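Local coordinates for protein GCN5-related N-acetyltransferase (Kribbella flavida, PDB 4IUS) that probably transfers an acyl group, most likely acetyl from acetyl-CoA as in other members of the GNAT family, to an acceptor that is not established, at residues 184-188 with 219-225; 74-78 with 251-257; 137-141 with 172-176. The protein carries 1 engineered substitution. Residues are numbered along the deposited sequence.

Contact 1. Residues 184-188 with 219-225. With EDO (1,2-ethanediol), chain E.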
# COMPACT_ATOMS: atom_id res chain seq x y z
N GLY A 184 13.69 2.77 -5.54
CA GLY A 184 13.66 1.39 -6.03
C GLY A 184 12.52 0.53 -5.49
O GLY A 184 12.42 -0.64 -5.84
N VAL A 185 11.69 1.09 -4.63
CA VAL A 185 10.64 0.35 -3.96
C VAL A 185 9.30 0.67 -4.61
O VAL A 185 9.00 1.81 -4.92
CB VAL A 185 10.58 0.69 -2.45
CG1 VAL A 185 9.55 -0.18 -1.78
CG2 VAL A 185 11.94 0.55 -1.80
N THR A 186 8.51 -0.40 -4.80
CA THR A 186 7.11 -0.29 -5.20
C THR A 186 6.25 -1.13 -4.26
O THR A 186 6.72 -2.11 -3.72
CB THR A 186 6.90 -0.77 -6.66
OG1 THR A 186 5.56 -0.44 -7.08
CG2 THR A 186 7.14 -2.26 -6.84
N GLU A 187 5.00 -0.71 -4.08
CA GLU A 187 3.96 -1.48 -3.45
C GLU A 187 3.07 -2.09 -4.51
O GLU A 187 2.59 -1.36 -5.38
CB GLU A 187 3.14 -0.61 -2.50
CG GLU A 187 2.08 -1.45 -1.78
CD GLU A 187 1.06 -0.69 -0.96
OE1 GLU A 187 1.15 0.54 -0.94
OE2 GLU A 187 0.20 -1.36 -0.33
N VAL A 188 2.82 -3.38 -4.43
CA VAL A 188 1.84 -4.05 -5.27
C VAL A 188 0.53 -4.09 -4.48
O VAL A 188 0.52 -4.49 -3.30
CB VAL A 188 2.32 -5.45 -5.70
CG1 VAL A 188 1.21 -6.19 -6.43
CG2 VAL A 188 3.55 -5.31 -6.60
N GLY A 219 11.47 -0.20 -13.14
CA GLY A 219 12.76 0.08 -12.48
C GLY A 219 12.83 -0.26 -11.00
O GLY A 219 13.79 0.13 -10.29
N ALA A 220 11.84 -1.00 -10.51
CA ALA A 220 11.83 -1.35 -9.08
C ALA A 220 12.89 -2.41 -8.82
O ALA A 220 13.10 -3.31 -9.67
CB ALA A 220 10.46 -1.85 -8.65
N THR A 221 13.48 -2.35 -7.64
CA THR A 221 14.37 -3.40 -7.13
C THR A 221 13.82 -4.13 -5.89
O THR A 221 14.41 -5.10 -5.42
CB THR A 221 15.76 -2.82 -6.84
OG1 THR A 221 15.65 -1.85 -5.79
CG2 THR A 221 16.33 -2.19 -8.11
N LEU A 222 12.71 -3.64 -5.37
CA LEU A 222 12.05 -4.28 -4.24
C LEU A 222 10.54 -4.07 -4.39
O LEU A 222 10.13 -2.90 -4.65
CB LEU A 222 12.54 -3.70 -2.89
CG LEU A 222 11.91 -4.27 -1.63
CD1 LEU A 222 12.26 -5.74 -1.43
CD2 LEU A 222 12.29 -3.43 -0.40
N ALA A 223 9.70 -5.11 -4.19
CA ALA A 223 8.25 -4.98 -4.20
C ALA A 223 7.73 -5.50 -2.89
O ALA A 223 8.23 -6.49 -2.39
CB ALA A 223 7.62 -5.77 -5.35
N TRP A 224 6.72 -4.82 -2.32
CA TRP A 224 6.08 -5.28 -1.12
C TRP A 224 4.59 -5.18 -1.26
O TRP A 224 4.07 -4.43 -2.09
CB TRP A 224 6.56 -4.55 0.13
CG TRP A 224 6.19 -3.11 0.18
CD1 TRP A 224 6.87 -2.04 -0.38
CD2 TRP A 224 5.00 -2.55 0.77
NE1 TRP A 224 6.18 -0.87 -0.15
CE2 TRP A 224 5.07 -1.12 0.56
CE3 TRP A 224 3.90 -3.08 1.46
CZ2 TRP A 224 4.08 -0.26 1.04
CZ3 TRP A 224 2.90 -2.20 1.91
CH2 TRP A 224 2.99 -0.84 1.70
N LEU A 225 3.89 -5.98 -0.48
CA LEU A 225 2.43 -5.93 -0.39
C LEU A 225 1.96 -6.36 0.98
O LEU A 225 2.71 -6.93 1.75
CB LEU A 225 1.77 -6.78 -1.44
CG LEU A 225 2.06 -8.27 -1.48
CD1 LEU A 225 1.19 -9.03 -0.45
CD2 LEU A 225 1.87 -8.84 -2.89
C1 EDO E . 5.88 2.45 -2.46
O1 EDO E . 6.11 2.05 -1.10
C2 EDO E . 6.88 3.54 -2.83
O2 EDO E . 6.29 4.85 -2.68
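Glu187 and Trp224 are a bridged pair in two parallel strands, and their rotamers set how the side chains meet. Trp224 takes chi1 p, which swings its indole over strand 185-188; Glu187 runs out trans through chi1 and chi2, so its CG sits 3.6 Å from the centroid of the Trp224 six-membered ring, a CH-pi contact over the face. Val185, with chi1 t, puts CG1 3.5 Å from Trp224 CD1 at the ring edge, where Trp224 NE1 donates to O1 of an ethanediol (3.1 Å). These strands and helix 202-216 form a beta-alpha-beta unit of the GNAT fold. Main-chain hydrogen bonds join the strands: Gly184 O accepts from Thr221 N (2.7 Å) and Leu222 N (3.1 Å), Thr186 N donates to Leu222 O (3.0 Å), Trp224 N to Thr186 O (3.1 Å) and Val188 N to Trp224 O (2.9 Å). On the other face, Thr186 turns CG2 to Ala220 CB and Ala223 CB, each 3.8 Å away, beneath helix 202-216, while its OG1 is hydrogen-bonded to Thr179 O.

Contact 2. Residues 74-78 with 251-257. Engineered in segment 74-78: Asp74 (natural residue Gly).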
# COMPACT_ATOMS: atom_id res chain seq x y z
N ASP A 74 -11.74 19.34 8.77
CA ASP A 74 -12.84 18.39 9.09
C ASP A 74 -12.50 16.95 8.74
O ASP A 74 -13.35 16.16 8.39
CB ASP A 74 -14.18 18.82 8.44
CG ASP A 74 -15.01 19.76 9.29
OD1 ASP A 74 -15.02 19.62 10.54
OD2 ASP A 74 -15.59 20.70 8.71
N ARG A 75 -11.21 16.62 8.85
CA ARG A 75 -10.74 15.28 8.55
C ARG A 75 -10.38 14.49 9.79
O ARG A 75 -9.86 15.05 10.78
CB ARG A 75 -9.57 15.34 7.61
CG ARG A 75 -9.98 15.84 6.26
CD ARG A 75 -8.84 15.89 5.30
NE ARG A 75 -9.19 16.65 4.10
CZ ARG A 75 -8.31 16.97 3.18
NH1 ARG A 75 -7.05 16.54 3.28
NH2 ARG A 75 -8.68 17.72 2.16
N TRP A 76 -10.63 13.21 9.71
CA TRP A 76 -10.31 12.27 10.78
C TRP A 76 -8.92 11.68 10.60
O TRP A 76 -8.55 11.29 9.49
CB TRP A 76 -11.38 11.19 10.78
CG TRP A 76 -11.15 10.06 11.73
CD1 TRP A 76 -11.43 10.02 13.06
CD2 TRP A 76 -10.61 8.76 11.40
NE1 TRP A 76 -11.10 8.80 13.58
CE2 TRP A 76 -10.60 8.01 12.61
CE3 TRP A 76 -10.13 8.17 10.24
CZ2 TRP A 76 -10.14 6.70 12.68
CZ3 TRP A 76 -9.73 6.84 10.29
CH2 TRP A 76 -9.73 6.12 11.49
N LEU A 77 -8.20 11.56 11.69
CA LEU A 77 -6.81 11.08 11.65
C LEU A 77 -6.68 9.55 11.82
O LEU A 77 -7.25 8.95 12.72
CB LEU A 77 -6.03 11.74 12.76
CG LEU A 77 -4.54 11.38 12.85
CD1 LEU A 77 -3.81 11.87 11.62
CD2 LEU A 77 -3.96 11.99 14.10
N SER A 78 -5.93 8.95 10.92
CA SER A 78 -5.39 7.59 11.04
C SER A 78 -3.92 7.69 10.83
O SER A 78 -3.41 8.67 10.32
CB SER A 78 -6.01 6.61 10.04
OG SER A 78 -5.83 7.02 8.73
N GLY A 251 -6.19 4.28 14.37
CA GLY A 251 -7.16 5.32 14.15
C GLY A 251 -7.46 6.13 15.41
O GLY A 251 -7.40 5.63 16.52
N ASP A 252 -7.85 7.38 15.21
CA ASP A 252 -8.38 8.22 16.27
C ASP A 252 -9.79 7.79 16.63
O ASP A 252 -10.46 7.03 15.92
CB ASP A 252 -8.36 9.69 15.88
CG ASP A 252 -7.22 10.46 16.48
OD1 ASP A 252 -6.30 9.88 17.06
OD2 ASP A 252 -7.22 11.70 16.29
N PRO A 253 -10.31 8.31 17.75
CA PRO A 253 -11.69 8.00 18.12
C PRO A 253 -12.69 8.50 17.08
O PRO A 253 -12.44 9.48 16.38
CB PRO A 253 -11.87 8.74 19.46
CG PRO A 253 -10.50 8.88 19.99
CD PRO A 253 -9.62 9.09 18.78
N GLY A 254 -13.84 7.85 17.04
CA GLY A 254 -14.94 8.29 16.22
C GLY A 254 -14.63 8.30 14.74
O GLY A 254 -13.89 7.45 14.26
N GLY A 255 -15.23 9.23 14.01
CA GLY A 255 -14.93 9.38 12.59
C GLY A 255 -15.00 8.06 11.87
O GLY A 255 -16.00 7.36 11.97
N HIS A 256 -13.98 7.74 11.09
CA HIS A 256 -13.90 6.53 10.28
C HIS A 256 -13.24 5.35 10.97
O HIS A 256 -12.83 4.38 10.30
CB HIS A 256 -13.19 6.86 8.97
CG HIS A 256 -14.05 7.63 7.99
ND1 HIS A 256 -14.97 7.03 7.22
CD2 HIS A 256 -14.08 8.98 7.66
CE1 HIS A 256 -15.56 7.94 6.43
NE2 HIS A 256 -15.02 9.13 6.69
N LEU A 257 -13.18 5.33 12.29
CA LEU A 257 -12.51 4.22 12.97
C LEU A 257 -13.07 2.86 12.54
O LEU A 257 -12.29 1.92 12.31
CB LEU A 257 -12.61 4.41 14.49
CG LEU A 257 -11.89 3.35 15.33
CD1 LEU A 257 -10.41 3.34 15.06
CD2 LEU A 257 -12.20 3.56 16.81
O HOH W 1 -8.98 12.74 14.28
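Gly251 opens the loop after strand 242-251, tied here to the connection from helix 59-71 into edge strand 78-82; it faces Ser78 as an antiparallel non-hydrogen-bonded pair, CA atoms 4.2 Å apart. Its CA lies 3.6 Å from Trp76 CZ2. At Asp252 the backbone pairing finishes: Asp252 N donates to Leu77 O (3.0 Å), and one water accepts from Leu77 N (3.0 Å) and donates to Asp252 OD2 (2.9 Å). The carboxylate also forms a salt bridge to Arg67 of helix 59-71. The carbonyls of Asp252 and Pro253 come to the edge of the indole, where Trp76 NE1 makes two weak hydrogen bonds, to Asp252 O (3.0 Å) and Pro253 O (3.2 Å). A type II' turn from Gly254 to Leu257 curls over one ring face. Gly255 CA makes a CH-pi contact 4.0 Å from the centroid of the five-membered ring of Trp76. His256 CB does the same over the six-membered ring, also at 4.0 Å, while its imidazole stacks with Trp40 and ND1 is hydrogen-bonded to Asp259. Last comes Leu257, its CB 3.8 Å from Trp76 CZ2. Trp76 is thus held mainly by main-chain groups: its N-H is shared between two carbonyls, and one face is covered by CH groups and the backbone of His256 and Leu257. Gly251 and Gly255 leave room a CB would deny, while positive phi favours glycine at Gly254 and Gly255.

Contact 3. Residues 137-141 with 172-176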
# COMPACT_ATOMS: atom_id res chain seq x y z
N ALA A 137 -9.72 -2.26 -14.54
CA ALA A 137 -8.92 -2.68 -13.38
C ALA A 137 -9.56 -2.21 -12.08
O ALA A 137 -9.74 -2.98 -11.14
CB ALA A 137 -7.49 -2.17 -13.48
N ASN A 138 -9.95 -0.95 -12.03
CA ASN A 138 -10.55 -0.40 -10.80
C ASN A 138 -11.88 -1.08 -10.49
O ASN A 138 -12.17 -1.33 -9.32
CB ASN A 138 -10.75 1.11 -10.93
CG ASN A 138 -9.45 1.88 -10.95
OD1 ASN A 138 -8.37 1.34 -10.61
ND2 ASN A 138 -9.52 3.17 -11.34
N ALA A 139 -12.67 -1.38 -11.51
CA ALA A 139 -13.94 -2.05 -11.33
C ALA A 139 -13.74 -3.46 -10.81
O ALA A 139 -14.51 -3.92 -9.94
CB ALA A 139 -14.74 -2.06 -12.61
N ILE A 140 -12.75 -4.20 -11.32
CA ILE A 140 -12.52 -5.58 -10.87
C ILE A 140 -12.08 -5.60 -9.43
O ILE A 140 -12.57 -6.41 -8.66
CB ILE A 140 -11.53 -6.32 -11.79
CG1 ILE A 140 -12.08 -6.46 -13.21
CG2 ILE A 140 -11.06 -7.61 -11.14
CD1 ILE A 140 -11.02 -6.82 -14.24
N ALA A 141 -11.17 -4.70 -9.05
CA ALA A 141 -10.64 -4.59 -7.67
C ALA A 141 -11.59 -3.87 -6.71
O ALA A 141 -11.37 -3.91 -5.53
CB ALA A 141 -9.33 -3.85 -7.70
N PRO A 172 -11.19 -9.33 -19.40
CA PRO A 172 -10.49 -9.12 -18.12
C PRO A 172 -11.23 -9.69 -16.96
O PRO A 172 -12.42 -9.42 -16.78
CB PRO A 172 -10.39 -7.60 -18.00
CG PRO A 172 -10.57 -7.09 -19.37
CD PRO A 172 -11.46 -8.06 -20.10
N VAL A 173 -10.53 -10.48 -16.16
CA VAL A 173 -11.11 -11.16 -15.01
C VAL A 173 -10.35 -10.97 -13.69
O VAL A 173 -10.87 -11.31 -12.63
CB VAL A 173 -11.36 -12.67 -15.24
CG1 VAL A 173 -12.35 -12.90 -16.39
CG2 VAL A 173 -10.05 -13.41 -15.51
N ALA A 174 -9.12 -10.46 -13.77
CA ALA A 174 -8.32 -10.23 -12.55
C ALA A 174 -7.36 -9.10 -12.83
O ALA A 174 -7.08 -8.77 -13.99
CB ALA A 174 -7.58 -11.47 -12.09
N THR A 175 -6.87 -8.51 -11.75
CA THR A 175 -6.04 -7.33 -11.88
C THR A 175 -5.10 -7.19 -10.68
O THR A 175 -5.34 -7.77 -9.62
CB THR A 175 -6.94 -6.05 -11.98
OG1 THR A 175 -6.12 -4.92 -12.32
CG2 THR A 175 -7.70 -5.73 -10.73
N ALA A 176 -4.04 -6.41 -10.85
CA ALA A 176 -3.13 -5.97 -9.79
C ALA A 176 -2.41 -4.72 -10.30
O ALA A 176 -2.36 -4.49 -11.49
CB ALA A 176 -2.11 -7.06 -9.42
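Apolar packing does nearly all the work where helix 131-141 crosses strand 171-179, the segment axes lying almost at right angles (93°) and 7.6 Å apart at closest approach. Ile140 is the principal contact residue: its CA-to-CB bond points at the strand, CD1 reaches Pro172 CB at 3.9 Å, and CG2 meets Thr175 CG2 at the same distance. One turn of helix brings Ala137 and Ala141 to the flank of Ile140, and Ala141 CB adds a contact of 3.9 Å to Thr175 CG2. Leu165 of the neighbouring strand 161-168 continues the surface, touching Ala137, Ile140, Pro172 and Thr175.

Contacts to polar atoms are by van der Waals approach. Ala137 CB comes within 3.3 Å of Thr175 OG1, and Ile140 CG2 lies 4.0 Å from Val173 O. The Thr175 hydroxyl is hydrogen-bonded to Val164 O in the adjacent strand, and both OG1 and CG2 touch helix residues.

Backbone shape contributes too. Val173 and Ala174 both face Ile166, a classic beta bulge, and both point CB away from helix 131-141; their side chains touch Leu202 of helix 202-216. The sheet is therefore covered on both faces here, as in the GNAT fold. With alanines, a branched isoleucine and a threonine whose hydroxyl is already bonded, the chemistry implies a join that relies on close fit and exclusion of water rather than on polar bonds.

Overall arrangement
Contacts 1 and 3 are both buried and share one sheet, though they do not touch: strands 185-193 and 171-179 are neighbours in it, and nearest atoms of the two contacts are about 5 Å apart. Contact 1 builds the sheet itself through main-chain bonds, whereas contact 3 lays a helix on it by packing, without hydrogen bonds between the segments. Contact 2 stands apart, its centre about 29 Å from each of the others and across the chain's centre from contact 1. Partly buried, it mixes backbone, water and indole interactions mostly among loop residues, with one bridge at Ser78 and Gly251. It closes a long span of chain within which contacts 1 and 3 both lie.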